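Polyketide synthase associated protein 5 (Mycobacterium tuberculosis, PDB 1Q9J) probably catalyses the diesterification of phthiocerol, phthiodiolone and phenolphthiocerol with mycocerosic acids, the last step in making the dimycocerosate ester lipids. Local coordinates at residues A[165-170]-A[279-284]; A[182-187]-A[261-266]; A[266-271]-A[318-323]; A[286-291]-A[309-314]. All coordinates share one frame; numbering follows the deposited sequence.

Interaction 1: residues A[165-170]-A[279-284]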
loop_
_atom_site.group_PDB
_atom_site.type_symbol
_atom_site.label_atom_id
_atom_site.label_comp_id
_atom_site.label_asym_id
_atom_site.label_seq_id
_atom_site.Cartn_x
_atom_site.Cartn_y
_atom_site.Cartn_z
ATOM N N GLU A 165 -13.901 10.754 -3.473
ATOM C CA GLU A 165 -14.757 11.829 -3.951
ATOM C C GLU A 165 -15.900 12.118 -2.986
ATOM O O GLU A 165 -16.546 13.154 -3.079
ATOM C CB GLU A 165 -15.320 11.553 -5.347
ATOM C CG GLU A 165 -15.326 10.125 -5.774
ATOM C CD GLU A 165 -13.960 9.630 -6.187
ATOM O OE1 GLU A 165 -13.312 8.942 -5.362
ATOM O OE2 GLU A 165 -13.532 9.929 -7.334
ATOM N N ALA A 166 -16.166 11.203 -2.061
ATOM C CA ALA A 166 -17.223 11.456 -1.097
ATOM C C ALA A 166 -16.630 12.394 -0.039
ATOM O O ALA A 166 -17.235 13.404 0.330
ATOM C CB ALA A 166 -17.673 10.169 -0.459
ATOM N N VAL A 167 -15.426 12.064 0.416
ATOM C CA VAL A 167 -14.741 12.853 1.426
ATOM C C VAL A 167 -14.524 14.305 0.993
ATOM O O VAL A 167 -14.652 15.236 1.795
ATOM C CB VAL A 167 -13.398 12.193 1.788
ATOM C CG1 VAL A 167 -12.506 13.168 2.551
ATOM C CG2 VAL A 167 -13.666 10.955 2.626
ATOM N N LEU A 168 -14.209 14.494 -0.281
ATOM C CA LEU A 168 -14.001 15.832 -0.804
ATOM C C LEU A 168 -15.338 16.562 -0.877
ATOM O O LEU A 168 -15.461 17.730 -0.487
ATOM C CB LEU A 168 -13.351 15.781 -2.191
ATOM C CG LEU A 168 -11.974 15.095 -2.242
ATOM C CD1 LEU A 168 -11.366 15.318 -3.599
ATOM C CD2 LEU A 168 -11.063 15.613 -1.155
ATOM N N ALA A 169 -16.354 15.872 -1.372
ATOM C CA ALA A 169 -17.661 16.498 -1.462
ATOM C C ALA A 169 -18.123 17.014 -0.093
ATOM O O ALA A 169 -18.667 18.111 -0.013
ATOM C CB ALA A 169 -18.680 15.514 -2.040
ATOM N N GLN A 170 -17.914 16.248 0.981
ATOM C CA GLN A 170 -18.337 16.713 2.309
ATOM C C GLN A 170 -17.695 18.060 2.596
ATOM O O GLN A 170 -18.295 18.912 3.248
ATOM C CB GLN A 170 -17.923 15.741 3.414
ATOM C CG GLN A 170 -18.588 14.381 3.345
ATOM C CD GLN A 170 -18.334 13.549 4.596
ATOM O OE1 GLN A 170 -17.214 13.499 5.120
ATOM N NE2 GLN A 170 -19.373 12.872 5.066
ATOM N N THR A 279 -10.339 4.082 8.773
ATOM C CA THR A 279 -11.385 3.220 8.200
ATOM C C THR A 279 -12.588 4.045 7.798
ATOM O O THR A 279 -13.589 3.511 7.329
ATOM C CB THR A 279 -11.902 2.173 9.181
ATOM O OG1 THR A 279 -12.833 2.795 10.070
ATOM C CG2 THR A 279 -10.770 1.574 9.976
ATOM N N GLU A 280 -12.498 5.350 8.004
ATOM C CA GLU A 280 -13.605 6.220 7.649
ATOM C C GLU A 280 -13.736 6.308 6.125
ATOM O O GLU A 280 -14.842 6.433 5.578
ATOM C CB GLU A 280 -13.406 7.589 8.292
ATOM C CG GLU A 280 -14.324 8.665 7.776
ATOM C CD GLU A 280 -14.090 10.009 8.448
ATOM O OE1 GLU A 280 -13.015 10.202 9.075
ATOM O OE2 GLU A 280 -14.986 10.883 8.330
ATOM N N ALA A 281 -12.599 6.231 5.442
ATOM C CA ALA A 281 -12.592 6.243 3.983
ATOM C C ALA A 281 -11.931 4.970 3.427
ATOM O O ALA A 281 -11.101 4.330 4.090
ATOM C CB ALA A 281 -11.856 7.479 3.461
ATOM N N THR A 282 -12.308 4.626 2.197
ATOM C CA THR A 282 -11.778 3.461 1.490
ATOM C C THR A 282 -10.333 3.720 1.121
ATOM O O THR A 282 -9.392 3.115 1.636
ATOM C CB THR A 282 -12.544 3.226 0.178
ATOM O OG1 THR A 282 -13.834 2.673 0.458
ATOM C CG2 THR A 282 -11.793 2.279 -0.689
ATOM N N ASN A 283 -10.182 4.643 0.192
ATOM C CA ASN A 283 -8.878 5.012 -0.297
ATOM C C ASN A 283 -8.777 6.543 -0.262
ATOM O O ASN A 283 -9.547 7.243 -0.916
ATOM C CB ASN A 283 -8.725 4.444 -1.719
ATOM C CG ASN A 283 -8.565 2.918 -1.731
ATOM O OD1 ASN A 283 -7.527 2.393 -1.299
ATOM N ND2 ASN A 283 -9.595 2.202 -2.217
ATOM N N LEU A 284 -7.856 7.054 0.541
ATOM C CA LEU A 284 -7.683 8.485 0.631
ATOM C C LEU A 284 -6.202 8.849 0.483
ATOM O O LEU A 284 -5.638 9.586 1.290
ATOM C CB LEU A 284 -8.220 9.010 1.967
ATOM C CG LEU A 284 -8.568 10.514 2.001
ATOM C CD1 LEU A 284 -9.840 10.778 1.204
ATOM C CD2 LEU A 284 -8.751 10.968 3.430
#

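Interaction 2: residues A[182-187]-A[261-266]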
loop_
_atom_site.group_PDB
_atom_site.type_symbol
_atom_site.label_atom_id
_atom_site.label_comp_id
_atom_site.label_asym_id
_atom_site.label_seq_id
_atom_site.Cartn_x
_atom_site.Cartn_y
_atom_site.Cartn_z
ATOM N N GLU A 182 -0.819 17.365 -13.269
ATOM C CA GLU A 182 -0.836 18.824 -13.410
ATOM C C GLU A 182 0.565 19.411 -13.662
ATOM O O GLU A 182 0.712 20.621 -13.858
ATOM C CB GLU A 182 -1.464 19.438 -12.141
ATOM C CG GLU A 182 -1.922 20.898 -12.243
ATOM C CD GLU A 182 -2.706 21.371 -11.005
ATOM O OE1 GLU A 182 -3.870 20.945 -10.817
ATOM O OE2 GLU A 182 -2.152 22.161 -10.209
ATOM N N ARG A 183 1.579 18.546 -13.692
ATOM C CA ARG A 183 2.971 18.967 -13.896
ATOM C C ARG A 183 3.698 18.187 -15.001
ATOM O O ARG A 183 4.768 18.586 -15.474
ATOM C CB ARG A 183 3.730 18.805 -12.578
ATOM C CG ARG A 183 5.168 19.281 -12.586
ATOM C CD ARG A 183 5.758 19.132 -11.198
ATOM N NE ARG A 183 4.931 19.809 -10.195
ATOM C CZ ARG A 183 5.085 19.674 -8.882
ATOM N NH1 ARG A 183 6.035 18.883 -8.408
ATOM N NH2 ARG A 183 4.294 20.329 -8.046
ATOM N N PHE A 184 3.116 17.062 -15.396
ATOM C CA PHE A 184 3.699 16.218 -16.431
ATOM C C PHE A 184 3.125 16.554 -17.809
ATOM O O PHE A 184 3.342 15.821 -18.775
ATOM C CB PHE A 184 3.430 14.740 -16.108
ATOM C CG PHE A 184 4.128 14.239 -14.863
ATOM C CD1 PHE A 184 3.834 12.981 -14.351
ATOM C CD2 PHE A 184 5.097 15.005 -14.224
ATOM C CE1 PHE A 184 4.495 12.495 -13.225
ATOM C CE2 PHE A 184 5.762 14.523 -13.095
ATOM C CZ PHE A 184 5.460 13.266 -12.599
ATOM N N MET A 185 2.387 17.656 -17.901
ATOM C CA MET A 185 1.792 18.056 -19.173
ATOM C C MET A 185 2.820 18.594 -20.164
ATOM O O MET A 185 2.643 18.467 -21.377
ATOM C CB MET A 185 0.696 19.107 -18.949
ATOM C CG MET A 185 -0.658 18.539 -18.514
ATOM S SD MET A 185 -1.379 17.375 -19.710
ATOM C CE MET A 185 -2.114 18.515 -20.912
ATOM N N SER A 186 3.891 19.189 -19.646
ATOM C CA SER A 186 4.940 19.754 -20.489
ATOM C C SER A 186 5.798 18.666 -21.135
ATOM O O SER A 186 6.239 18.807 -22.277
ATOM C CB SER A 186 5.835 20.685 -19.667
ATOM O OG SER A 186 6.588 19.952 -18.722
ATOM N N VAL A 187 6.032 17.578 -20.407
ATOM C CA VAL A 187 6.841 16.472 -20.916
ATOM C C VAL A 187 6.001 15.565 -21.816
ATOM O O VAL A 187 6.482 14.544 -22.311
ATOM C CB VAL A 187 7.421 15.632 -19.754
ATOM C CG1 VAL A 187 8.550 14.742 -20.257
ATOM C CG2 VAL A 187 7.912 16.547 -18.649
ATOM N N PRO A 261 9.833 11.276 -14.297
ATOM C CA PRO A 261 8.590 11.594 -13.587
ATOM C C PRO A 261 8.419 10.704 -12.357
ATOM O O PRO A 261 8.465 9.480 -12.458
ATOM C CB PRO A 261 7.514 11.355 -14.648
ATOM C CG PRO A 261 8.131 10.298 -15.518
ATOM C CD PRO A 261 9.553 10.752 -15.644
ATOM N N TYR A 262 8.232 11.326 -11.198
ATOM C CA TYR A 262 8.080 10.585 -9.955
ATOM C C TYR A 262 6.710 10.811 -9.315
ATOM O O TYR A 262 6.129 11.891 -9.424
ATOM C CB TYR A 262 9.204 10.988 -8.994
ATOM C CG TYR A 262 9.194 10.292 -7.653
ATOM C CD1 TYR A 262 8.926 8.931 -7.543
ATOM C CD2 TYR A 262 9.509 10.992 -6.493
ATOM C CE1 TYR A 262 8.975 8.288 -6.301
ATOM C CE2 TYR A 262 9.563 10.361 -5.257
ATOM C CZ TYR A 262 9.295 9.016 -5.161
ATOM O OH TYR A 262 9.332 8.414 -3.917
ATOM N N VAL A 263 6.178 9.776 -8.674
ATOM C CA VAL A 263 4.880 9.886 -8.019
ATOM C C VAL A 263 4.837 9.019 -6.769
ATOM O O VAL A 263 5.289 7.875 -6.778
ATOM C CB VAL A 263 3.725 9.444 -8.941
ATOM C CG1 VAL A 263 2.400 9.659 -8.225
ATOM C CG2 VAL A 263 3.753 10.208 -10.249
ATOM N N TYR A 264 4.314 9.577 -5.687
ATOM C CA TYR A 264 4.194 8.827 -4.445
ATOM C C TYR A 264 2.895 9.208 -3.745
ATOM O O TYR A 264 2.281 10.246 -4.048
ATOM C CB TYR A 264 5.407 9.041 -3.525
ATOM C CG TYR A 264 5.729 10.481 -3.219
ATOM C CD1 TYR A 264 5.689 10.964 -1.917
ATOM C CD2 TYR A 264 6.067 11.365 -4.236
ATOM C CE1 TYR A 264 5.975 12.292 -1.635
ATOM C CE2 TYR A 264 6.358 12.694 -3.966
ATOM C CZ TYR A 264 6.308 13.155 -2.663
ATOM O OH TYR A 264 6.582 14.482 -2.407
ATOM N N PRO A 265 2.457 8.369 -2.799
ATOM C CA PRO A 265 1.217 8.599 -2.057
ATOM C C PRO A 265 1.271 9.671 -0.967
ATOM O O PRO A 265 2.323 9.913 -0.383
ATOM C CB PRO A 265 0.926 7.220 -1.484
ATOM C CG PRO A 265 2.308 6.719 -1.148
ATOM C CD PRO A 265 3.109 7.114 -2.370
ATOM N N VAL A 266 0.135 10.324 -0.720
ATOM C CA VAL A 266 0.007 11.325 0.346
ATOM C C VAL A 266 -1.351 11.121 1.003
ATOM O O VAL A 266 -2.395 11.413 0.405
ATOM C CB VAL A 266 0.085 12.800 -0.153
ATOM C CG1 VAL A 266 -0.170 13.745 1.026
ATOM C CG2 VAL A 266 1.453 13.097 -0.746
#

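Interaction 3: residues A[266-271]-A[318-323]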
loop_
_atom_site.group_PDB
_atom_site.type_symbol
_atom_site.label_atom_id
_atom_site.label_comp_id
_atom_site.label_asym_id
_atom_site.label_seq_id
_atom_site.Cartn_x
_atom_site.Cartn_y
_atom_site.Cartn_z
ATOM N N VAL A 266 0.135 10.324 -0.720
ATOM C CA VAL A 266 0.007 11.325 0.346
ATOM C C VAL A 266 -1.351 11.121 1.003
ATOM O O VAL A 266 -2.395 11.413 0.405
ATOM C CB VAL A 266 0.085 12.800 -0.153
ATOM C CG1 VAL A 266 -0.170 13.745 1.026
ATOM C CG2 VAL A 266 1.453 13.097 -0.746
ATOM N N ASP A 267 -1.329 10.616 2.232
ATOM C CA ASP A 267 -2.560 10.356 2.970
ATOM C C ASP A 267 -3.267 11.669 3.324
ATOM O O ASP A 267 -2.860 12.395 4.226
ATOM C CB ASP A 267 -2.262 9.564 4.257
ATOM C CG ASP A 267 -3.470 8.780 4.758
ATOM O OD1 ASP A 267 -4.608 9.067 4.307
ATOM O OD2 ASP A 267 -3.290 7.881 5.609
ATOM N N LEU A 268 -4.331 11.957 2.597
ATOM C CA LEU A 268 -5.094 13.156 2.835
ATOM C C LEU A 268 -5.793 13.146 4.203
ATOM O O LEU A 268 -6.437 14.118 4.590
ATOM C CB LEU A 268 -6.119 13.349 1.705
ATOM C CG LEU A 268 -5.465 13.578 0.335
ATOM C CD1 LEU A 268 -6.494 13.913 -0.727
ATOM C CD2 LEU A 268 -4.461 14.710 0.457
ATOM N N ARG A 269 -5.672 12.052 4.941
ATOM C CA ARG A 269 -6.324 11.964 6.242
ATOM C C ARG A 269 -5.785 12.991 7.238
ATOM O O ARG A 269 -6.546 13.508 8.052
ATOM C CB ARG A 269 -6.166 10.558 6.821
ATOM C CG ARG A 269 -7.009 9.497 6.137
ATOM C CD ARG A 269 -6.694 8.094 6.701
ATOM N NE ARG A 269 -7.553 7.044 6.142
ATOM C CZ ARG A 269 -7.445 6.529 4.915
ATOM N NH1 ARG A 269 -6.503 6.946 4.080
ATOM N NH2 ARG A 269 -8.297 5.593 4.511
ATOM N N PHE A 270 -4.490 13.295 7.177
ATOM C CA PHE A 270 -3.902 14.276 8.084
ATOM C C PHE A 270 -3.736 15.633 7.416
ATOM O O PHE A 270 -3.269 16.587 8.035
ATOM C CB PHE A 270 -2.545 13.805 8.569
ATOM C CG PHE A 270 -2.419 12.319 8.648
ATOM C CD1 PHE A 270 -2.147 11.574 7.502
ATOM C CD2 PHE A 270 -2.566 11.654 9.869
ATOM C CE1 PHE A 270 -2.019 10.187 7.574
ATOM C CE2 PHE A 270 -2.440 10.265 9.951
ATOM C CZ PHE A 270 -2.165 9.525 8.806
ATOM N N VAL A 271 -4.127 15.703 6.153
ATOM C CA VAL A 271 -4.040 16.920 5.383
ATOM C C VAL A 271 -5.350 17.726 5.410
ATOM O O VAL A 271 -5.402 18.852 5.914
ATOM C CB VAL A 271 -3.640 16.579 3.923
ATOM C CG1 VAL A 271 -3.988 17.717 2.989
ATOM C CG2 VAL A 271 -2.135 16.295 3.858
ATOM N N GLY A 318 -2.561 23.877 -2.136
ATOM C CA GLY A 318 -3.744 23.047 -2.239
ATOM C C GLY A 318 -3.787 22.203 -3.498
ATOM O O GLY A 318 -4.845 21.716 -3.892
ATOM N N VAL A 319 -2.639 22.026 -4.139
ATOM C CA VAL A 319 -2.590 21.243 -5.367
ATOM C C VAL A 319 -2.992 19.798 -5.105
ATOM O O VAL A 319 -3.868 19.248 -5.776
ATOM C CB VAL A 319 -1.175 21.317 -6.002
ATOM C CG1 VAL A 319 -0.994 20.231 -7.050
ATOM C CG2 VAL A 319 -0.999 22.680 -6.648
ATOM N N ILE A 320 -2.360 19.191 -4.113
ATOM C CA ILE A 320 -2.663 17.825 -3.755
ATOM C C ILE A 320 -4.107 17.660 -3.285
ATOM O O ILE A 320 -4.791 16.740 -3.719
ATOM C CB ILE A 320 -1.668 17.365 -2.705
ATOM C CG1 ILE A 320 -0.280 17.371 -3.364
ATOM C CG2 ILE A 320 -2.063 16.004 -2.132
ATOM C CD1 ILE A 320 0.835 16.895 -2.503
ATOM N N GLN A 321 -4.586 18.558 -2.432
ATOM C CA GLN A 321 -5.964 18.460 -1.948
ATOM C C GLN A 321 -7.018 18.601 -3.049
ATOM O O GLN A 321 -7.948 17.806 -3.113
ATOM C CB GLN A 321 -6.236 19.518 -0.878
ATOM C CG GLN A 321 -5.274 19.478 0.284
ATOM C CD GLN A 321 -4.061 20.349 0.053
ATOM O OE1 GLN A 321 -3.411 20.265 -0.984
ATOM N NE2 GLN A 321 -3.748 21.192 1.027
ATOM N N GLN A 322 -6.863 19.602 -3.910
ATOM C CA GLN A 322 -7.815 19.861 -4.981
ATOM C C GLN A 322 -7.659 19.065 -6.255
ATOM O O GLN A 322 -8.590 18.998 -7.057
ATOM C CB GLN A 322 -7.775 21.334 -5.338
ATOM C CG GLN A 322 -8.119 22.199 -4.179
ATOM C CD GLN A 322 -9.589 22.511 -4.121
ATOM O OE1 GLN A 322 -10.143 22.696 -3.041
ATOM N NE2 GLN A 322 -10.230 22.591 -5.288
ATOM N N SER A 323 -6.489 18.488 -6.486
ATOM C CA SER A 323 -6.309 17.705 -7.705
ATOM C C SER A 323 -6.967 16.356 -7.472
ATOM O O SER A 323 -6.767 15.722 -6.439
ATOM C CB SER A 323 -4.824 17.512 -8.005
ATOM O OG SER A 323 -4.237 16.585 -7.117
#

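Interaction 4: residues A[286-291]-A[309-314]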
loop_
_atom_site.group_PDB
_atom_site.type_symbol
_atom_site.label_atom_id
_atom_site.label_comp_id
_atom_site.label_asym_id
_atom_site.label_seq_id
_atom_site.Cartn_x
_atom_site.Cartn_y
_atom_site.Cartn_z
ATOM N N GLY A 286 -3.672 10.753 -1.780
ATOM C CA GLY A 286 -3.503 11.664 -2.890
ATOM C C GLY A 286 -2.188 11.341 -3.567
ATOM O O GLY A 286 -1.337 10.660 -2.997
ATOM N N ALA A 287 -2.020 11.819 -4.789
ATOM C CA ALA A 287 -0.790 11.567 -5.521
ATOM C C ALA A 287 0.005 12.855 -5.664
ATOM O O ALA A 287 -0.505 13.886 -6.122
ATOM C CB ALA A 287 -1.105 10.998 -6.901
ATOM N N ALA A 288 1.265 12.781 -5.272
ATOM C CA ALA A 288 2.157 13.917 -5.363
ATOM C C ALA A 288 3.088 13.685 -6.550
ATOM O O ALA A 288 3.811 12.689 -6.587
ATOM C CB ALA A 288 2.958 14.042 -4.069
ATOM N N SER A 289 3.059 14.588 -7.528
ATOM C CA SER A 289 3.928 14.454 -8.695
ATOM C C SER A 289 5.231 15.212 -8.468
ATOM O O SER A 289 5.319 16.076 -7.591
ATOM C CB SER A 289 3.241 14.980 -9.957
ATOM O OG SER A 289 2.951 16.365 -9.863
ATOM N N TYR A 290 6.243 14.874 -9.260
ATOM C CA TYR A 290 7.554 15.498 -9.149
ATOM C C TYR A 290 8.452 15.083 -10.302
ATOM O O TYR A 290 8.881 13.932 -10.363
ATOM C CB TYR A 290 8.231 15.078 -7.855
ATOM C CG TYR A 290 9.648 15.573 -7.768
ATOM C CD1 TYR A 290 9.918 16.918 -7.549
ATOM C CD2 TYR A 290 10.721 14.703 -7.932
ATOM C CE1 TYR A 290 11.223 17.385 -7.490
ATOM C CE2 TYR A 290 12.030 15.160 -7.878
ATOM C CZ TYR A 290 12.275 16.499 -7.654
ATOM O OH TYR A 290 13.567 16.959 -7.573
ATOM N N LEU A 291 8.757 16.022 -11.193
ATOM C CA LEU A 291 9.613 15.736 -12.345
ATOM C C LEU A 291 11.087 15.849 -11.978
ATOM O O LEU A 291 11.641 16.941 -11.973
ATOM C CB LEU A 291 9.301 16.707 -13.481
ATOM C CG LEU A 291 9.894 16.395 -14.850
ATOM C CD1 LEU A 291 9.441 15.008 -15.318
ATOM C CD2 LEU A 291 9.440 17.472 -15.831
ATOM N N ALA A 309 10.673 19.551 -0.496
ATOM C CA ALA A 309 10.206 20.922 -0.519
ATOM C C ALA A 309 9.017 21.040 -1.442
ATOM O O ALA A 309 7.993 21.594 -1.062
ATOM C CB ALA A 309 11.327 21.855 -0.963
ATOM N N THR A 310 9.134 20.495 -2.648
ATOM C CA THR A 310 8.023 20.573 -3.606
ATOM C C THR A 310 6.681 20.095 -3.006
ATOM O O THR A 310 5.630 20.648 -3.307
ATOM C CB THR A 310 8.314 19.749 -4.886
ATOM O OG1 THR A 310 9.527 20.210 -5.504
ATOM C CG2 THR A 310 7.174 19.910 -5.880
ATOM N N LEU A 311 6.734 19.070 -2.165
ATOM C CA LEU A 311 5.545 18.555 -1.542
ATOM C C LEU A 311 4.890 19.665 -0.757
ATOM O O LEU A 311 3.713 19.990 -0.943
ATOM C CB LEU A 311 5.899 17.421 -0.602
ATOM C CG LEU A 311 4.670 16.807 0.094
ATOM C CD1 LEU A 311 3.599 16.448 -0.937
ATOM C CD2 LEU A 311 5.083 15.586 0.895
ATOM N N ARG A 312 5.666 20.240 0.145
ATOM C CA ARG A 312 5.194 21.337 0.976
ATOM C C ARG A 312 4.604 22.472 0.135
ATOM O O ARG A 312 3.602 23.070 0.520
ATOM C CB ARG A 312 6.346 21.850 1.847
ATOM C CG ARG A 312 6.773 20.837 2.879
ATOM C CD ARG A 312 7.911 21.333 3.754
ATOM N NE ARG A 312 8.055 20.461 4.920
ATOM C CZ ARG A 312 9.200 19.927 5.331
ATOM N NH1 ARG A 312 10.326 20.175 4.667
ATOM N NH2 ARG A 312 9.211 19.136 6.401
ATOM N N ALA A 313 5.202 22.764 -1.015
ATOM C CA ALA A 313 4.665 23.834 -1.846
ATOM C C ALA A 313 3.285 23.446 -2.369
ATOM O O ALA A 313 2.370 24.271 -2.419
ATOM C CB ALA A 313 5.597 24.120 -3.009
ATOM N N ASP A 314 3.147 22.184 -2.762
ATOM C CA ASP A 314 1.883 21.699 -3.293
ATOM C C ASP A 314 0.800 21.702 -2.227
ATOM O O ASP A 314 -0.340 22.109 -2.484
ATOM C CB ASP A 314 2.060 20.301 -3.887
ATOM C CG ASP A 314 2.859 20.324 -5.170
ATOM O OD1 ASP A 314 2.817 21.380 -5.851
ATOM O OD2 ASP A 314 3.518 19.300 -5.505
#

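Interaction 1: residues A[165-170]-A[279-284]
Val167 carries this contact from the side of helix 164-170, facing Ala281 and Leu284 of the loop that joins strand 260-267 to strand 285-292. Two residues earlier the helix is tied elsewhere: Glu165 OE1 is hydrogen-bonded to Ser11 OG. At Val167 the CB points at the loop and each methyl takes a different partner. CG1, anti to the backbone N (chi1 165°), meets Leu284 CD1 at 3.8 Å, the two side chains reaching toward each other tip to tip. CG2 lies 4.0 Å from Ala281 CB, while Val167 CB itself is 3.9 Å from Leu284 CD1, which places that methyl against the fork of the valine. The two segments bury 146 Å² between them. The loop segment also lies beside the HHxxxDG motif of the CoA-dependent acyltransferase superfamily: Leu284 N is hydrogen-bonded to Asp128 OD2 and Asn283 ND2 to His124 O, where His124 is the probable proton acceptor and Asp128 probably organises the active site. The next residue of the helix, Leu168, touches Ile173.

Interaction 2: residues A[182-187]-A[261-266]
Phe184, from the loop that follows helix 164-170, lays its ring against the start of strand 260-267, an inner strand of the mixed six-stranded sheet, between 342-345 on one flank and 285-292 on the other. The loop thus covers part of one sheet face: Pro261 and Val263, two residues apart, both meet the ring, whereas the side chain of Tyr262 between them points away.

The principal interaction is CH-pi. Pro261 CB stands over one face of the Phe184 ring, 3.7 Å from its centroid and 24° off the ring normal, displaced toward the rim on the CE1 and CZ side. Phe184 CG is anti to the carbonyl carbon (chi1 -66°), which carries the ring toward the strand, and the two side chains cross at about a right angle.

Apolar contact at the ring edge comes from Val263. Its branch beside the backbone N, CG2, is the one that reaches Phe184 CE1, at 3.8 Å and near the ring plane.

No hydrogen bond links the two segments. A polar tie from this loop lies next to the aromatic contact, since Arg183 NH2 forms a salt bridge with Asp314 OD1 on helix 300-317. The backbone of the strand also touches the ring edge: Tyr262 O lies 3.5 Å from Phe184 CZ, close to the ring plane.

Interaction 3: residues A[266-271]-A[318-323]
Gln321 CG, on the short helix 319-322, meets Val271 CG1 at 3.5 Å, just past the type I turn, Asp267 to Phe270, that begins at the last residue of strand 260-267. From the CB of Gln321 this CG leaves anti to the carbonyl carbon. A bend at chi2 (90°) then takes the chain across the same methyl, with CD 3.9 Å and NE2 4.0 Å from Val271 CG1. The amide finds its polar partner outside, NE2 being hydrogen-bonded to Leu315 O on helix 300-317.

Ile320, whose CB points toward the strand end, splits between two partners. Its CG2 packs on Leu268 CD2 at 3.8 Å, and CD1 lies 4.2 Å from Val266 CG2. Gly318, in a Schellman motif with positive phi, turns the chain from helix 300-317 into this helix.

Within the turn, Asp267 OD1 accepts from Arg269 N at 3.2 Å, an Asx turn, and forms a salt bridge with Arg269 NH1 at 2.9 Å, the donors coming from opposite faces of the carboxylate plane. Helix and turn are therefore joined by van der Waals and hydrophobic contact, without a hydrogen bond, while the Asp267-Arg269 pair probably helps fix the turn and, through an Arg269 NH1 salt bridge to Asp128 OD2, links it to the probable organiser of the active site.

Interaction 4: residues A[286-291]-A[309-314]
Tyr290 and Thr310 cross at about a right angle where helix 300-317 packs on strand 285-292, the outermost strand on its side of the six-stranded sheet. The axes of the two short segments come within 9.1 Å, with their chain directions 127° apart, so the helix runs slantwise over the strand. Tyr290 CG is anti to the backbone N (chi1 174°), and this brings the CD1-CE1 side of the ring to Thr310 although the CB of the tyrosine does not point there. Thr310 OG1 lies 3.8 Å from Tyr290 CE1, obliquely placed to the ring. Both hydroxyl groups bond to one residue of the preceding helical turn, Tyr290 OH to Asp306 OD2 and Thr310 OG1 to Asp306 O.

Two residues earlier in the strand, the CB of Ala288 points toward the helix and meets Leu311 CD1 at 4.0 Å. Asp314 OD2 is 4.2 Å from Ser289 O, an approach of two acceptors without a bond; the carboxylate has its salt bridge through OD1 to Arg183 NH2. Arg312, probably important for recognising the acyl carrier protein domain, stands on an exposed part of the helix.

No hydrogen bond joins the two segments. Ala288 and Leu311 supply the apolar pair, the polar groups find partners outside in Asp306 and Arg183, and the Arg183 salt bridge probably balances the charge of Asp314.

Overall arrangement
The touching residues of interactions 1 and 2 are all buried, while interactions 3 and 4 are only partly so. Three share the six-stranded sheet: interactions 2 and 3 both use strand 260-267, their segments sharing Val266, which makes contact in interaction 3, and interaction 4 uses its neighbour, with Val266 O to Gly286 N a probable hydrogen bond between the strands. Interactions 3 and 4 also hold consecutive helices, whose Ile320 and Leu311 touch. Interaction 1 sets helix 164-170 against the loop between those strands and touches interaction 3, where Leu284 O probably accepts from Leu268 N. Aliphatic contact dominates interactions 1 and 3, interaction 2 adds a CH-pi contact, and interaction 4 mixes in hydroxyl and carboxylate groups.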